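Local atomic coordinates of 15-O-acetyltransferase (Fusarium sporotrichioides, PDB entry 3FOT), a protein that transfers an acetyl group to the 15-hydroxyl of trichothecene intermediates during the biosynthesis of mycotoxins such as T-2 toxin in Fusarium. Residues F445-E449 and S482-A486; F160-D164 and T177-L181; D84-H89 and D200-L204; T57-A63 and N458-S464; A432-F436 and P474-L480. The contacts are given in a common frame with arbitrary orientation. Residue numbers count along the deposited sequence, not the author numbering.

Contact 1 of 5, residues F445-E449 and S482-A486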
# COMPACT_ATOMS: atom_id res chain seq x y z
N PHE A 445 2.69 12.24 -2.57
CA PHE A 445 3.77 11.65 -1.79
C PHE A 445 5.14 11.63 -2.44
O PHE A 445 6.14 11.63 -1.73
CB PHE A 445 3.39 10.21 -1.45
CG PHE A 445 2.00 10.07 -0.92
CD1 PHE A 445 1.59 10.81 0.18
CD2 PHE A 445 1.10 9.20 -1.53
CE1 PHE A 445 0.30 10.69 0.68
CE2 PHE A 445 -0.21 9.07 -1.04
CZ PHE A 445 -0.59 9.82 0.08
N ILE A 446 5.19 11.56 -3.77
CA ILE A 446 6.46 11.29 -4.49
C ILE A 446 6.64 12.40 -5.53
O ILE A 446 5.70 12.72 -6.24
CB ILE A 446 6.42 9.90 -5.16
CG1 ILE A 446 6.32 8.82 -4.07
CG2 ILE A 446 7.64 9.66 -6.07
CD1 ILE A 446 5.96 7.44 -4.60
N PRO A 447 7.85 12.96 -5.62
CA PRO A 447 8.04 14.03 -6.61
C PRO A 447 8.17 13.55 -8.05
O PRO A 447 8.57 12.41 -8.31
CB PRO A 447 9.35 14.69 -6.17
CG PRO A 447 10.12 13.59 -5.49
CD PRO A 447 9.09 12.67 -4.86
N HIS A 448 7.86 14.42 -9.00
CA HIS A 448 8.06 14.07 -10.42
C HIS A 448 9.52 13.90 -10.82
O HIS A 448 9.83 13.19 -11.80
CB HIS A 448 7.47 15.14 -11.32
CG HIS A 448 5.98 15.05 -11.48
ND1 HIS A 448 5.27 16.00 -12.19
CD2 HIS A 448 5.08 14.16 -11.02
CE1 HIS A 448 3.99 15.67 -12.19
NE2 HIS A 448 3.84 14.56 -11.48
N GLU A 449 10.42 14.58 -10.10
CA GLU A 449 11.85 14.48 -10.41
C GLU A 449 12.70 14.38 -9.17
O GLU A 449 12.32 14.85 -8.08
CB GLU A 449 12.34 15.69 -11.24
CG GLU A 449 11.59 16.00 -12.52
CD GLU A 449 10.42 16.96 -12.33
OE1 GLU A 449 10.31 17.62 -11.27
OE2 GLU A 449 9.62 17.08 -13.28
N SER A 482 -2.81 6.93 -9.35
CA SER A 482 -2.65 7.90 -10.40
C SER A 482 -1.25 8.47 -10.36
O SER A 482 -0.71 8.70 -9.28
CB SER A 482 -3.64 9.05 -10.22
OG SER A 482 -3.51 9.95 -11.31
N TRP A 483 -0.69 8.72 -11.54
CA TRP A 483 0.59 9.44 -11.63
C TRP A 483 0.62 10.21 -12.93
O TRP A 483 0.27 9.65 -13.96
CB TRP A 483 1.70 8.43 -11.60
CG TRP A 483 3.09 8.95 -11.65
CD1 TRP A 483 4.02 8.71 -12.62
CD2 TRP A 483 3.74 9.75 -10.66
NE1 TRP A 483 5.22 9.33 -12.30
CE2 TRP A 483 5.07 9.98 -11.11
CE3 TRP A 483 3.32 10.32 -9.45
CZ2 TRP A 483 5.99 10.73 -10.37
CZ3 TRP A 483 4.25 11.08 -8.72
CH2 TRP A 483 5.57 11.27 -9.19
N ARG A 484 1.01 11.49 -12.87
CA ARG A 484 1.11 12.33 -14.10
C ARG A 484 -0.22 12.28 -14.88
O ARG A 484 -0.25 12.18 -16.14
CB ARG A 484 2.26 11.89 -14.99
CG ARG A 484 3.62 12.12 -14.32
CD ARG A 484 4.71 11.56 -15.19
NE ARG A 484 6.03 11.80 -14.60
CZ ARG A 484 6.74 12.93 -14.74
NH1 ARG A 484 7.93 13.02 -14.17
NH2 ARG A 484 6.28 13.94 -15.49
N ASP A 485 -1.30 12.37 -14.10
CA ASP A 485 -2.71 12.41 -14.58
C ASP A 485 -3.18 11.13 -15.27
O ASP A 485 -4.23 11.14 -15.93
CB ASP A 485 -2.95 13.58 -15.53
CG ASP A 485 -3.03 14.90 -14.81
OD1 ASP A 485 -3.60 14.97 -13.70
OD2 ASP A 485 -2.55 15.88 -15.41
N ALA A 486 -2.42 10.05 -15.14
CA ALA A 486 -2.84 8.77 -15.70
C ALA A 486 -3.17 7.81 -14.58
O ALA A 486 -2.36 7.62 -13.67
CB ALA A 486 -1.73 8.19 -16.58
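Strand 477-483 ends as it meets loop 445-449, and Trp483 makes the first touch. Its large indole offers both apolar surface and a ring face: Trp483 CH2 lies 4.1 Å from Ile446 CG2 and 3.3 Å from Pro447 O, which sits at the ring edge. Over its face stands His448 in a T-shaped pair, presenting its edge, the centroids of the imidazole and of the six-membered ring of Trp483 4.9 Å apart and planes at 85°. Arg484 follows, laying its guanidinium flat on His448, centres 4.2 Å apart and planes at 20°, while its CG makes a CH-pi contact with the imidazole. The polar ends are held from outside: Trp483 NE1 and Arg484 NE both donate to Val462 O, and His448 NE2 bonds Glu443. The hydrogen bonds Trp483 N to Ala486 O (2.9 Å) and Ala486 N to Trp483 O (3.0 Å) close a type I' turn, with positive phi at Arg484 and Asp485, typical of a two-residue beta hairpin between strands 477-483 and 486-494.

Contact 2 of 5, residues F160-D164 and T177-L181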
# COMPACT_ATOMS: atom_id res chain seq x y z
N PHE A 160 16.43 -1.82 -4.64
CA PHE A 160 17.23 -2.43 -5.69
C PHE A 160 17.28 -1.52 -6.89
O PHE A 160 16.23 -1.17 -7.44
CB PHE A 160 16.62 -3.77 -6.12
CG PHE A 160 16.52 -4.76 -5.01
CD1 PHE A 160 17.54 -5.69 -4.82
CD2 PHE A 160 15.39 -4.80 -4.19
CE1 PHE A 160 17.47 -6.61 -3.79
CE2 PHE A 160 15.30 -5.73 -3.17
CZ PHE A 160 16.33 -6.63 -2.96
N LEU A 161 18.48 -1.11 -7.28
CA LEU A 161 18.67 -0.17 -8.40
C LEU A 161 19.12 -1.00 -9.59
O LEU A 161 20.07 -1.77 -9.48
CB LEU A 161 19.75 0.88 -8.08
CG LEU A 161 19.72 1.57 -6.69
CD1 LEU A 161 20.96 2.44 -6.44
CD2 LEU A 161 18.44 2.35 -6.47
N LEU A 162 18.42 -0.86 -10.70
CA LEU A 162 18.66 -1.70 -11.86
C LEU A 162 18.85 -0.79 -13.05
O LEU A 162 18.12 0.18 -13.21
CB LEU A 162 17.43 -2.58 -12.10
CG LEU A 162 16.80 -3.31 -10.90
CD1 LEU A 162 15.52 -4.01 -11.34
CD2 LEU A 162 17.81 -4.29 -10.29
N SER A 163 19.80 -1.11 -13.91
CA SER A 163 19.93 -0.37 -15.17
C SER A 163 20.61 -1.28 -16.18
O SER A 163 21.48 -2.06 -15.82
CB SER A 163 20.72 0.95 -15.01
OG SER A 163 20.58 1.78 -16.17
N ASP A 164 20.20 -1.15 -17.44
CA ASP A 164 20.73 -2.00 -18.51
C ASP A 164 22.08 -1.47 -19.00
O ASP A 164 22.18 -0.90 -20.09
CB ASP A 164 19.73 -2.11 -19.66
CG ASP A 164 20.11 -3.20 -20.65
OD1 ASP A 164 21.04 -3.99 -20.37
OD2 ASP A 164 19.46 -3.24 -21.70
N THR A 177 17.07 4.32 -18.76
CA THR A 177 16.18 4.02 -17.64
C THR A 177 16.99 3.49 -16.47
O THR A 177 17.92 2.69 -16.66
CB THR A 177 15.17 2.96 -18.13
OG1 THR A 177 14.29 3.60 -19.07
CG2 THR A 177 14.36 2.35 -17.00
N VAL A 178 16.68 3.95 -15.27
CA VAL A 178 17.13 3.29 -14.05
C VAL A 178 15.83 2.89 -13.34
O VAL A 178 14.96 3.73 -13.16
CB VAL A 178 17.93 4.22 -13.12
CG1 VAL A 178 18.24 3.51 -11.81
CG2 VAL A 178 19.25 4.67 -13.78
N GLU A 179 15.71 1.62 -12.96
CA GLU A 179 14.51 1.17 -12.25
C GLU A 179 14.88 1.04 -10.77
O GLU A 179 15.98 0.63 -10.44
CB GLU A 179 14.06 -0.20 -12.78
CG GLU A 179 13.72 -0.21 -14.27
CD GLU A 179 12.22 -0.27 -14.57
OE1 GLU A 179 11.44 -0.88 -13.79
OE2 GLU A 179 11.80 0.25 -15.62
N ILE A 180 13.94 1.39 -9.89
CA ILE A 180 14.17 1.09 -8.48
C ILE A 180 12.98 0.27 -7.99
O ILE A 180 11.83 0.68 -8.18
CB ILE A 180 14.30 2.37 -7.62
CG1 ILE A 180 15.37 3.31 -8.19
CG2 ILE A 180 14.58 2.01 -6.17
CD1 ILE A 180 15.55 4.62 -7.38
N LEU A 181 13.27 -0.86 -7.37
CA LEU A 181 12.26 -1.63 -6.65
C LEU A 181 12.46 -1.40 -5.17
O LEU A 181 13.52 -1.72 -4.62
CB LEU A 181 12.44 -3.12 -6.94
CG LEU A 181 11.31 -3.98 -6.33
CD1 LEU A 181 9.93 -3.68 -6.96
CD2 LEU A 181 11.70 -5.48 -6.47
O HOH W 1 18.12 0.58 -18.29
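Phe160 lays its CB 4.3 Å from Leu181 CB, the two side chains sharing one face of the sheet with Leu162 and Glu179. Their backbones form a hydrogen-bonded antiparallel pair, Phe160 N to Leu181 O at 2.9 Å and Leu181 N to Phe160 O at 3.0 Å; Leu162 and Glu179 repeat it, Leu162 N to Glu179 O at 2.9 Å and Glu179 N to Leu162 O at 2.8 Å. Between them Leu161 and Ile180, a non-hydrogen-bonded pair, turn to the other face, where Leu161 CD2 meets Ile180 CG1 at 3.6 Å; branched apolar chains fill this buried layer. At the strand end small Ser163 reaches the main chain, its OG donating to Thr177 O at 2.9 Å, and a water joins Asp164 N to Thr177 O. The pair lies between strands 125-129 and 53-61 in the mixed sheet. Helix 134-147 covers the Phe160 face with Leu137 and Met141, helix 71-88 packs on the Leu161 face through Leu74 and Phe78, and Glu179 reaches Ser58 and the backbone of Ala134.

Contact 3 of 5, residues D84-H89 and D200-L204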
# COMPACT_ATOMS: atom_id res chain seq x y z
N ASP A 84 19.86 9.72 6.34
CA ASP A 84 19.11 10.92 6.67
C ASP A 84 17.65 10.55 6.93
O ASP A 84 17.03 11.07 7.85
CB ASP A 84 19.15 11.94 5.52
CG ASP A 84 20.53 12.53 5.31
OD1 ASP A 84 21.38 12.44 6.25
OD2 ASP A 84 20.74 13.09 4.20
N ALA A 85 17.12 9.64 6.11
CA ALA A 85 15.71 9.28 6.18
C ALA A 85 15.42 8.50 7.46
O ALA A 85 14.35 8.66 8.05
CB ALA A 85 15.31 8.48 4.96
N ARG A 86 16.38 7.70 7.90
CA ARG A 86 16.26 6.93 9.14
C ARG A 86 16.13 7.89 10.31
O ARG A 86 15.34 7.68 11.22
CB ARG A 86 17.45 5.99 9.37
CG ARG A 86 17.32 5.23 10.72
CD ARG A 86 18.33 4.15 10.87
NE ARG A 86 18.22 3.47 12.17
CZ ARG A 86 18.76 2.29 12.45
NH1 ARG A 86 19.45 1.61 11.54
NH2 ARG A 86 18.60 1.78 13.68
N PHE A 87 16.92 8.97 10.27
CA PHE A 87 16.82 10.02 11.27
C PHE A 87 15.46 10.70 11.29
O PHE A 87 14.86 10.86 12.35
CB PHE A 87 17.93 11.06 11.14
CG PHE A 87 18.06 11.92 12.35
CD1 PHE A 87 18.84 11.49 13.42
CD2 PHE A 87 17.35 13.12 12.45
CE1 PHE A 87 18.93 12.28 14.59
CE2 PHE A 87 17.44 13.91 13.62
CZ PHE A 87 18.24 13.47 14.67
N GLU A 88 14.93 11.05 10.12
CA GLU A 88 13.62 11.67 10.02
C GLU A 88 12.48 10.71 10.39
O GLU A 88 11.52 11.12 11.07
CB GLU A 88 13.38 12.14 8.59
CG GLU A 88 14.29 13.27 8.12
CD GLU A 88 13.78 13.92 6.84
OE1 GLU A 88 12.72 13.50 6.31
OE2 GLU A 88 14.41 14.90 6.37
N HIS A 89 12.58 9.47 9.91
CA HIS A 89 11.49 8.49 9.99
C HIS A 89 12.05 7.09 10.26
O HIS A 89 12.24 6.28 9.35
CB HIS A 89 10.62 8.55 8.73
CG HIS A 89 10.04 9.92 8.52
ND1 HIS A 89 9.18 10.49 9.42
CD2 HIS A 89 10.25 10.84 7.55
CE1 HIS A 89 8.86 11.71 9.01
NE2 HIS A 89 9.50 11.94 7.88
N ASP A 200 10.49 10.96 0.39
CA ASP A 200 11.55 11.50 1.25
C ASP A 200 12.93 11.13 0.73
O ASP A 200 13.82 11.97 0.67
CB ASP A 200 11.40 10.98 2.69
CG ASP A 200 10.14 11.52 3.38
OD1 ASP A 200 9.63 12.59 2.99
OD2 ASP A 200 9.64 10.84 4.29
N LEU A 201 13.12 9.85 0.36
CA LEU A 201 14.39 9.41 -0.23
C LEU A 201 14.71 10.19 -1.50
O LEU A 201 15.86 10.57 -1.72
CB LEU A 201 14.36 7.90 -0.53
CG LEU A 201 14.37 6.99 0.71
CD1 LEU A 201 14.18 5.54 0.26
CD2 LEU A 201 15.71 7.16 1.49
N PHE A 202 13.71 10.41 -2.35
CA PHE A 202 13.94 11.16 -3.61
C PHE A 202 14.31 12.61 -3.34
O PHE A 202 15.14 13.19 -4.07
CB PHE A 202 12.74 11.05 -4.57
CG PHE A 202 12.58 9.69 -5.22
CD1 PHE A 202 13.51 8.65 -5.01
CD2 PHE A 202 11.50 9.46 -6.08
CE1 PHE A 202 13.35 7.40 -5.64
CE2 PHE A 202 11.34 8.20 -6.71
CZ PHE A 202 12.27 7.19 -6.50
N ARG A 203 13.74 13.20 -2.29
CA ARG A 203 14.17 14.53 -1.85
C ARG A 203 15.61 14.49 -1.31
O ARG A 203 16.48 15.22 -1.77
CB ARG A 203 13.22 15.05 -0.78
CG ARG A 203 13.82 16.19 0.06
CD ARG A 203 12.76 16.69 1.04
NE ARG A 203 12.13 15.67 1.89
CZ ARG A 203 12.55 15.31 3.11
NH1 ARG A 203 11.87 14.40 3.80
NH2 ARG A 203 13.65 15.87 3.65
N LEU A 204 15.85 13.62 -0.35
CA LEU A 204 17.12 13.55 0.39
C LEU A 204 18.30 13.20 -0.49
O LEU A 204 19.40 13.75 -0.32
CB LEU A 204 17.00 12.59 1.58
CG LEU A 204 16.07 13.07 2.69
CD1 LEU A 204 15.67 11.92 3.59
CD2 LEU A 204 16.73 14.23 3.51
O HOH W 2 19.75 14.94 2.40
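A bidentate salt bridge between two helices stands out here: Arg203 NH1 to Glu88 OE1 at 2.8 Å and Arg203 NH2 to Glu88 OE2 at 3.0 Å. Arg203 NH1 also bonds Asp200 OD1 at 3.0 Å, one turn back on its own helix, so the arginine is the hub of a three-residue network and offsets the closeness of Glu88 OE1 and Asp200 OD2, 4.5 Å apart. This is helix-helix packing between the ends of helices 71-88 and 191-205, whose short segments cross at 129° with axes 10.3 Å apart at closest approach. Beside the charges lies an apolar patch: the small Ala85 methyl fits against two leucines, CB 3.7 Å from both Leu201 CD2 and Leu204 CD1. Phe197 of the same partner helix packs on Ala85 and His89, and His89 stacks on Tyr354, whose hydroxyl bonds Asp200 OD2. At the far end, Asp84 carries its carboxylate to Tyr208 and to a water, which donates to Asp84 OD2 at 2.8 Å and to Leu204 O at 3.0 Å.

Contact 4 of 5, residues T57-A63 and N458-S464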
# COMPACT_ATOMS: atom_id res chain seq x y z
N THR A 57 9.52 1.83 -9.28
CA THR A 57 9.61 3.15 -9.90
C THR A 57 10.51 3.01 -11.13
O THR A 57 11.55 2.36 -11.07
CB THR A 57 10.09 4.27 -8.93
OG1 THR A 57 11.42 4.00 -8.46
CG2 THR A 57 9.14 4.43 -7.70
N SER A 58 10.10 3.56 -12.26
CA SER A 58 10.96 3.58 -13.42
C SER A 58 11.39 5.02 -13.61
O SER A 58 10.55 5.91 -13.70
CB SER A 58 10.20 3.13 -14.67
OG SER A 58 11.08 2.89 -15.73
N LEU A 59 12.70 5.24 -13.67
CA LEU A 59 13.25 6.58 -13.74
C LEU A 59 14.00 6.71 -15.06
O LEU A 59 14.44 5.71 -15.65
CB LEU A 59 14.20 6.85 -12.58
CG LEU A 59 13.79 6.51 -11.13
CD1 LEU A 59 14.94 6.89 -10.20
CD2 LEU A 59 12.54 7.23 -10.70
N ARG A 60 14.14 7.93 -15.53
CA ARG A 60 14.93 8.19 -16.73
C ARG A 60 16.03 9.20 -16.40
O ARG A 60 15.78 10.20 -15.73
CB ARG A 60 14.05 8.72 -17.86
CG ARG A 60 14.80 8.89 -19.16
CD ARG A 60 13.89 9.11 -20.38
NE ARG A 60 12.78 8.14 -20.48
CZ ARG A 60 12.85 6.93 -21.02
NH1 ARG A 60 13.97 6.47 -21.55
NH2 ARG A 60 11.76 6.16 -21.06
N ASN A 61 17.24 8.94 -16.88
CA ASN A 61 18.33 9.86 -16.72
C ASN A 61 18.11 11.10 -17.60
O ASN A 61 18.24 11.03 -18.84
CB ASN A 61 19.67 9.20 -17.07
CG ASN A 61 20.84 10.17 -16.97
OD1 ASN A 61 20.66 11.30 -16.51
ND2 ASN A 61 22.04 9.72 -17.34
N ILE A 62 17.73 12.21 -16.98
CA ILE A 62 17.53 13.46 -17.73
C ILE A 62 18.52 14.53 -17.30
O ILE A 62 18.35 15.72 -17.57
CB ILE A 62 16.08 14.00 -17.63
CG1 ILE A 62 15.66 14.23 -16.17
CG2 ILE A 62 15.14 13.06 -18.37
CD1 ILE A 62 14.50 15.23 -16.03
N ALA A 63 19.58 14.08 -16.64
CA ALA A 63 20.54 14.97 -16.05
C ALA A 63 21.35 15.76 -17.10
O ALA A 63 21.43 15.35 -18.28
CB ALA A 63 21.49 14.18 -15.16
N ASN A 458 17.20 19.09 -12.79
CA ASN A 458 16.60 17.75 -12.82
C ASN A 458 17.69 16.77 -13.16
O ASN A 458 18.54 17.04 -14.02
CB ASN A 458 15.50 17.67 -13.87
CG ASN A 458 14.25 18.39 -13.47
OD1 ASN A 458 13.96 18.57 -12.29
ND2 ASN A 458 13.47 18.81 -14.47
N VAL A 459 17.65 15.62 -12.49
CA VAL A 459 18.63 14.58 -12.68
C VAL A 459 17.94 13.29 -13.14
O VAL A 459 18.32 12.71 -14.15
CB VAL A 459 19.45 14.35 -11.40
CG1 VAL A 459 20.34 13.16 -11.55
CG2 VAL A 459 20.31 15.64 -11.08
N LEU A 460 16.92 12.86 -12.40
CA LEU A 460 16.16 11.66 -12.79
C LEU A 460 14.68 11.97 -12.85
O LEU A 460 14.14 12.57 -11.92
CB LEU A 460 16.44 10.49 -11.83
CG LEU A 460 17.87 9.92 -11.94
CD1 LEU A 460 18.25 9.22 -10.62
CD2 LEU A 460 17.96 8.96 -13.07
N SER A 461 14.04 11.62 -13.95
CA SER A 461 12.60 11.83 -14.08
C SER A 461 11.90 10.60 -13.56
O SER A 461 12.28 9.46 -13.91
CB SER A 461 12.23 11.99 -15.56
OG SER A 461 10.84 12.29 -15.63
N VAL A 462 10.91 10.78 -12.69
CA VAL A 462 10.15 9.63 -12.18
C VAL A 462 9.01 9.39 -13.15
O VAL A 462 8.00 10.12 -13.11
CB VAL A 462 9.64 9.83 -10.72
CG1 VAL A 462 8.96 8.56 -10.21
CG2 VAL A 462 10.79 10.24 -9.77
N GLU A 463 9.16 8.38 -14.00
CA GLU A 463 8.24 8.19 -15.15
C GLU A 463 7.00 7.40 -14.78
O GLU A 463 5.89 7.76 -15.19
CB GLU A 463 8.93 7.52 -16.32
CG GLU A 463 10.08 8.36 -16.83
CD GLU A 463 10.37 8.14 -18.29
OE1 GLU A 463 10.31 6.99 -18.75
OE2 GLU A 463 10.65 9.15 -18.96
N SER A 464 7.20 6.33 -14.01
CA SER A 464 6.08 5.45 -13.68
C SER A 464 6.24 4.91 -12.28
O SER A 464 7.36 4.72 -11.78
CB SER A 464 5.97 4.30 -14.70
OG SER A 464 7.07 3.43 -14.58
O HOH W 3 10.12 4.30 -18.27
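Leu59 forms the apolar centre: its CD2 lies 3.6 Å from Val462 CG2 and its CD1 4.1 Å from Leu460 CD1, all three side chains on the same face of the sheet. Branched and buried, Leu59 also packs on Ile180 and Ile450, and Leu460 on Ile450, of the flanking strands, while Phe202 of helix 191-205 packs on Val462. Ala63 CB meets Val459 CG1 at 3.9 Å, and Ile62 spreads its CD1 to within 3.4 Å of Asn458 CB. The backbones run antiparallel. Arg60 and Ser461 are a hydrogen-bonded pair, Arg60 N to Ser461 O and Ser461 N to Arg60 O both at 2.9 Å. Just past the last bridge, Ile62 N still donates to Val459 O at 2.9 Å, and Asn61 OD1 accepts from Ala63 N at 3.0 Å in an Asx turn where the chain leaves the strand. On the opposite face lies the polar edge. Arg60, long enough to span the strands, forms a bidentate salt bridge with Glu463, Arg60 NE to Glu463 OE2 at 2.8 Å and Arg60 NH2 to Glu463 OE1 at 2.9 Å, while NH1 goes to Asp175 O; a water links Ser58 OG to Glu463 OE1, and Ser58 OG also pairs with Glu179. Ser58 O receives Glu463 N at 2.9 Å and, weakly, Ser464 N at 3.4 Å: a classic beta bulge in an antiparallel strand pair within a mixed sheet.

Contact 5 of 5, residues A432-F436 and P474-L480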
# COMPACT_ATOMS: atom_id res chain seq x y z
N ALA A 432 -14.86 -16.07 -3.71
CA ALA A 432 -14.42 -14.89 -2.97
C ALA A 432 -14.62 -13.69 -3.86
O ALA A 432 -14.19 -13.69 -5.02
CB ALA A 432 -12.97 -15.01 -2.59
N ASN A 433 -15.28 -12.67 -3.34
CA ASN A 433 -15.50 -11.48 -4.13
C ASN A 433 -14.24 -10.60 -4.23
O ASN A 433 -13.45 -10.55 -3.29
CB ASN A 433 -16.72 -10.70 -3.62
CG ASN A 433 -18.01 -11.11 -4.33
OD1 ASN A 433 -19.10 -10.74 -3.91
ND2 ASN A 433 -17.88 -11.89 -5.43
N PRO A 434 -14.04 -9.96 -5.39
CA PRO A 434 -12.93 -9.02 -5.50
C PRO A 434 -13.00 -7.91 -4.44
O PRO A 434 -14.09 -7.50 -3.99
CB PRO A 434 -13.08 -8.46 -6.92
CG PRO A 434 -13.82 -9.57 -7.65
CD PRO A 434 -14.79 -10.06 -6.65
N LEU A 435 -11.82 -7.43 -4.05
CA LEU A 435 -11.72 -6.33 -3.12
C LEU A 435 -11.09 -5.13 -3.83
O LEU A 435 -10.15 -5.29 -4.61
CB LEU A 435 -10.86 -6.72 -1.91
CG LEU A 435 -10.65 -5.62 -0.85
CD1 LEU A 435 -11.95 -5.35 -0.08
CD2 LEU A 435 -9.53 -6.00 0.10
N PHE A 436 -11.63 -3.94 -3.57
CA PHE A 436 -11.04 -2.71 -4.12
C PHE A 436 -10.23 -1.94 -3.08
O PHE A 436 -10.70 -1.72 -1.95
CB PHE A 436 -12.15 -1.81 -4.67
CG PHE A 436 -11.65 -0.50 -5.20
CD1 PHE A 436 -10.81 -0.46 -6.32
CD2 PHE A 436 -12.00 0.70 -4.57
CE1 PHE A 436 -10.32 0.77 -6.81
CE2 PHE A 436 -11.51 1.93 -5.06
CZ PHE A 436 -10.67 1.95 -6.19
N PRO A 474 -7.33 -15.87 -1.72
CA PRO A 474 -7.88 -16.19 -3.03
C PRO A 474 -8.87 -15.18 -3.62
O PRO A 474 -9.69 -15.55 -4.43
CB PRO A 474 -8.58 -17.53 -2.77
CG PRO A 474 -9.09 -17.37 -1.38
CD PRO A 474 -8.05 -16.57 -0.64
N TYR A 475 -8.80 -13.90 -3.22
CA TYR A 475 -9.64 -12.89 -3.88
C TYR A 475 -8.78 -12.02 -4.78
O TYR A 475 -7.56 -11.93 -4.59
CB TYR A 475 -10.42 -12.01 -2.88
CG TYR A 475 -9.58 -11.30 -1.87
CD1 TYR A 475 -9.10 -10.00 -2.10
CD2 TYR A 475 -9.27 -11.90 -0.65
CE1 TYR A 475 -8.34 -9.34 -1.15
CE2 TYR A 475 -8.50 -11.26 0.29
CZ TYR A 475 -8.03 -9.99 0.04
OH TYR A 475 -7.27 -9.35 0.99
N LEU A 476 -9.41 -11.40 -5.76
CA LEU A 476 -8.71 -10.48 -6.64
C LEU A 476 -8.63 -9.18 -5.89
O LEU A 476 -9.66 -8.66 -5.44
CB LEU A 476 -9.49 -10.29 -7.95
CG LEU A 476 -9.62 -11.53 -8.84
CD1 LEU A 476 -10.38 -11.17 -10.08
CD2 LEU A 476 -8.26 -12.15 -9.21
N ALA A 477 -7.42 -8.67 -5.70
CA ALA A 477 -7.25 -7.41 -5.00
C ALA A 477 -6.93 -6.36 -6.04
O ALA A 477 -5.86 -6.42 -6.65
CB ALA A 477 -6.10 -7.52 -3.99
N ILE A 478 -7.82 -5.39 -6.18
CA ILE A 478 -7.78 -4.44 -7.27
C ILE A 478 -7.41 -3.09 -6.73
O ILE A 478 -8.10 -2.56 -5.86
CB ILE A 478 -9.14 -4.39 -8.03
CG1 ILE A 478 -9.50 -5.80 -8.53
CG2 ILE A 478 -9.05 -3.43 -9.20
CD1 ILE A 478 -10.96 -5.99 -8.80
N ARG A 479 -6.29 -2.55 -7.21
CA ARG A 479 -5.78 -1.29 -6.69
C ARG A 479 -5.87 -0.21 -7.78
O ARG A 479 -5.63 -0.50 -8.95
CB ARG A 479 -4.32 -1.44 -6.26
CG ARG A 479 -4.00 -2.71 -5.43
CD ARG A 479 -2.58 -2.59 -4.84
NE ARG A 479 -2.54 -1.61 -3.75
CZ ARG A 479 -2.81 -1.87 -2.48
NH1 ARG A 479 -2.73 -0.89 -1.59
NH2 ARG A 479 -3.14 -3.09 -2.09
N LEU A 480 -6.20 1.01 -7.38
CA LEU A 480 -6.20 2.14 -8.32
C LEU A 480 -5.26 3.21 -7.81
O LEU A 480 -5.35 3.62 -6.65
CB LEU A 480 -7.60 2.75 -8.43
CG LEU A 480 -7.75 3.97 -9.38
CD1 LEU A 480 -7.66 3.56 -10.82
CD2 LEU A 480 -9.03 4.77 -9.09
O HOH W 4 -12.01 -12.54 -6.34
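Ala432 opens the contact with a methyl small enough to sit 3.9 Å from Tyr475 CB, its CB also 3.8 Å from Pro474 O. Ala432 O and Leu476 N do not meet directly; a water joins them, donating to Ala432 O at 2.8 Å and accepting from Leu476 N at 2.9 Å. Asn433 takes part through its backbone, its O lying 3.4 Å from Tyr475 CB. Pro434, lacking an amide hydrogen, offers a compact apolar ring instead: its CB is 4.2 Å from Leu476 CB and 3.8 Å from Ile478 CD1, and Tyr506 of helix 500-516 packs against all three residues. From Leu435 onward the two chains become parallel beta strands, 435-441 at the edge of a mixed sheet beside 477-483. Leu435 N donates to Leu476 O at 2.8 Å and Leu435 O accepts from Ile478 N at 2.8 Å, so this leucine brackets Ala477 in the usual parallel pattern. Its CB rests 3.7 Å from Tyr475 CE1, and its side chain is about 9 Å from that of His414, which binds 15-deacetylcalonectrin; the strand start thus lies near the substrate site. Phe436 turns to the other face with Ile478, its CA 3.4 Å from Ile478 O and its CE1 3.7 Å from Leu480 CB, and its broad ring is covered by Thr310, Gln311 and Ile314 of helix 306-321.

From the N terminus, strand 53-61 opens the longest loop, closed some 400 residues later by contact 4. Within it, contact 3 joins helices 71-88 and 191-205, and contact 2, a short closure inside contact 3's loop, pairs strands 158-163 and 177-184. Contacts 2 and 4 lie in the same six-stranded sheet, Val178 meeting Leu59, while Phe202 of contact 3 packs on both. Further along, segments 432-436 and 445-449 precede 458-464, and 474-480 and 482-486 follow it, so contacts 1 and 5 cross contact 4 and each other. Contact 5 lies in the second mixed sheet; contact 1, sharing strand 477-483, bridges that sheet to the first.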